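Local atomic coordinates of DUF4785 domain-containing protein (Legionella pneumophila subsp. pneumophila, PDB entry 4KH9), a protein that is of unknown function but binds calcium and is built from three domains, the central and C-terminal ones of the E-set clan. Residues I183-D188 with Y192-V197. Numbering follows the deposited sequence.
Sequences ISLHND and YDVNDV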
loop_
_atom_site.group_PDB
_atom_site.type_symbol
_atom_site.label_atom_id
_atom_site.label_comp_id
_atom_site.label_asym_id
_atom_site.label_seq_id
_atom_site.Cartn_x
_atom_site.Cartn_y
_atom_site.Cartn_z
ATOM N N ILE A 183 7.217 2.356 -12.984
ATOM C CA ILE A 183 8.172 1.351 -12.502
ATOM C C ILE A 183 9.500 1.637 -13.191
ATOM O O ILE A 183 9.577 1.594 -14.416
ATOM C CB ILE A 183 7.611 -0.089 -12.809
ATOM C CG1 ILE A 183 6.237 -0.316 -12.134
ATOM C CG2 ILE A 183 8.626 -1.195 -12.423
ATOM C CD1 ILE A 183 5.236 -1.266 -12.941
ATOM N N SER A 184 10.536 1.946 -12.403
ATOM C CA SER A 184 11.850 2.312 -12.949
ATOM C C SER A 184 12.978 1.577 -12.260
ATOM O O SER A 184 12.965 1.417 -11.045
ATOM C CB SER A 184 12.103 3.811 -12.813
ATOM O OG SER A 184 10.904 4.559 -12.890
ATOM N N LEU A 185 13.950 1.134 -13.049
ATOM C CA LEU A 185 15.133 0.471 -12.540
ATOM C C LEU A 185 16.307 1.436 -12.653
ATOM O O LEU A 185 16.626 1.877 -13.757
ATOM C CB LEU A 185 15.408 -0.848 -13.286
ATOM C CG LEU A 185 16.573 -1.701 -12.712
ATOM C CD1 LEU A 185 16.258 -2.185 -11.286
ATOM C CD2 LEU A 185 16.856 -2.897 -13.601
ATOM N N HIS A 186 16.961 1.746 -11.512
ATOM C CA HIS A 186 18.055 2.711 -11.479
ATOM C C HIS A 186 19.372 2.177 -10.905
ATOM O O HIS A 186 19.399 1.316 -10.022
ATOM C CB HIS A 186 17.657 3.925 -10.625
ATOM C CG HIS A 186 16.435 4.660 -11.096
ATOM N ND1 HIS A 186 16.473 5.488 -12.210
ATOM C CD2 HIS A 186 15.194 4.710 -10.559
ATOM C CE1 HIS A 186 15.255 5.992 -12.320
ATOM N NE2 HIS A 186 14.461 5.572 -11.331
ATOM N N ASN A 187 20.459 2.804 -11.368
ATOM C CA ASN A 187 21.868 2.667 -10.989
ATOM C C ASN A 187 22.533 3.915 -11.554
ATOM O O ASN A 187 22.410 4.148 -12.757
ATOM C CB ASN A 187 22.449 1.348 -11.516
ATOM C CG ASN A 187 23.900 1.125 -11.173
ATOM O OD1 ASN A 187 24.795 1.816 -11.665
ATOM N ND2 ASN A 187 24.168 0.113 -10.375
ATOM N N ASP A 188 23.155 4.774 -10.722
ATOM C CA ASP A 188 23.698 6.042 -11.244
ATOM C C ASP A 188 24.979 5.865 -12.129
ATOM O O ASP A 188 25.452 6.850 -12.699
ATOM C CB ASP A 188 23.960 7.054 -10.117
ATOM C CG ASP A 188 25.006 6.707 -9.077
ATOM O OD1 ASP A 188 25.383 5.509 -8.978
ATOM O OD2 ASP A 188 25.416 7.625 -8.325
ATOM N N TYR A 192 20.369 0.415 -17.780
ATOM C CA TYR A 192 19.832 -0.919 -18.072
ATOM C C TYR A 192 18.797 -0.862 -19.174
ATOM O O TYR A 192 18.189 0.191 -19.396
ATOM C CB TYR A 192 19.185 -1.555 -16.817
ATOM C CG TYR A 192 20.103 -1.711 -15.622
ATOM C CD1 TYR A 192 21.167 -2.609 -15.645
ATOM C CD2 TYR A 192 19.874 -1.001 -14.449
ATOM C CE1 TYR A 192 21.999 -2.776 -14.537
ATOM C CE2 TYR A 192 20.688 -1.171 -13.329
ATOM C CZ TYR A 192 21.760 -2.053 -13.382
ATOM O OH TYR A 192 22.581 -2.226 -12.289
ATOM N N ASP A 193 18.592 -2.007 -19.828
ATOM C CA ASP A 193 17.537 -2.289 -20.787
ATOM C C ASP A 193 16.681 -3.388 -20.210
ATOM O O ASP A 193 17.152 -4.512 -20.024
ATOM C CB ASP A 193 18.040 -2.659 -22.176
ATOM C CG ASP A 193 16.854 -2.803 -23.150
ATOM O OD1 ASP A 193 16.055 -1.849 -23.258
ATOM O OD2 ASP A 193 16.659 -3.910 -23.687
ATOM N N VAL A 194 15.438 -3.053 -19.865
ATOM C CA VAL A 194 14.523 -3.979 -19.205
ATOM C C VAL A 194 13.421 -4.439 -20.171
ATOM O O VAL A 194 12.830 -3.614 -20.846
ATOM C CB VAL A 194 13.919 -3.312 -17.932
ATOM C CG1 VAL A 194 12.949 -4.246 -17.219
ATOM C CG2 VAL A 194 15.024 -2.872 -16.967
ATOM N N ASN A 195 13.131 -5.749 -20.179
ATOM C CA ASN A 195 12.061 -6.346 -20.959
ATOM C C ASN A 195 11.245 -7.321 -20.088
ATOM O O ASN A 195 10.066 -7.528 -20.372
ATOM C CB ASN A 195 12.605 -7.053 -22.203
ATOM C CG ASN A 195 13.146 -6.129 -23.272
ATOM O OD1 ASN A 195 12.427 -5.289 -23.824
ATOM N ND2 ASN A 195 14.422 -6.287 -23.615
ATOM N N ASP A 196 11.857 -7.913 -19.035
ATOM C CA ASP A 196 11.134 -8.849 -18.190
ATOM C C ASP A 196 10.605 -8.100 -16.954
ATOM O O ASP A 196 11.340 -7.856 -15.979
ATOM C CB ASP A 196 12.025 -10.063 -17.824
ATOM C CG ASP A 196 11.321 -11.230 -17.135
ATOM O OD1 ASP A 196 10.086 -11.162 -16.956
ATOM O OD2 ASP A 196 12.012 -12.204 -16.759
ATOM N N VAL A 197 9.340 -7.657 -17.053
ATOM C CA VAL A 197 8.612 -6.913 -16.002
ATOM C C VAL A 197 7.241 -7.522 -15.810
ATOM O O VAL A 197 6.519 -7.731 -16.781
ATOM C CB VAL A 197 8.458 -5.389 -16.305
ATOM C CG1 VAL A 197 7.773 -4.636 -15.154
ATOM C CG2 VAL A 197 9.758 -4.726 -16.672
#
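Leu185 pushes its CD2 methyl into the notch between Tyr192 and Val194, 3.7 Å from CD2 of the tyrosine ring and 3.8 Å from CG2 of the valine. Its CG lies anti to the backbone N (chi1 -174°), which carries the branched end across to the facing segment. There CG also lies 3.8 Å from Tyr192 CD2, the leucine crossing the ring at a slant. Farther along the ring, toward its hydroxyl, Asn187 sets its CB 3.6 Å from Tyr192 CE2, and its amide plane stands at 81° to the ring. Although Asn187 ND2 comes within 3.4 Å of Tyr192 OH, the angle is poor for a bond, and both atoms are hydrogen-bonded to Thr162 OG1 instead. Strands 178-186 and 196-202, from the β-rich E-set-type central domain, are here joined by a loop but are not sheet neighbours: strands 220-226 and 208-217 come between them, and the contact is made mainly by side chains, with His186 O at the edge of the tyrosine ring. At its far end Ile183 CG2 and Val197 CG1 approach loosely, at 4.5 Å, while Val194 and Val197 also pack on Phe221 and Val244. Next to Val197, Asp196 and Asp198 belong to a calcium-binding site of this protein, without its ion on this chain here.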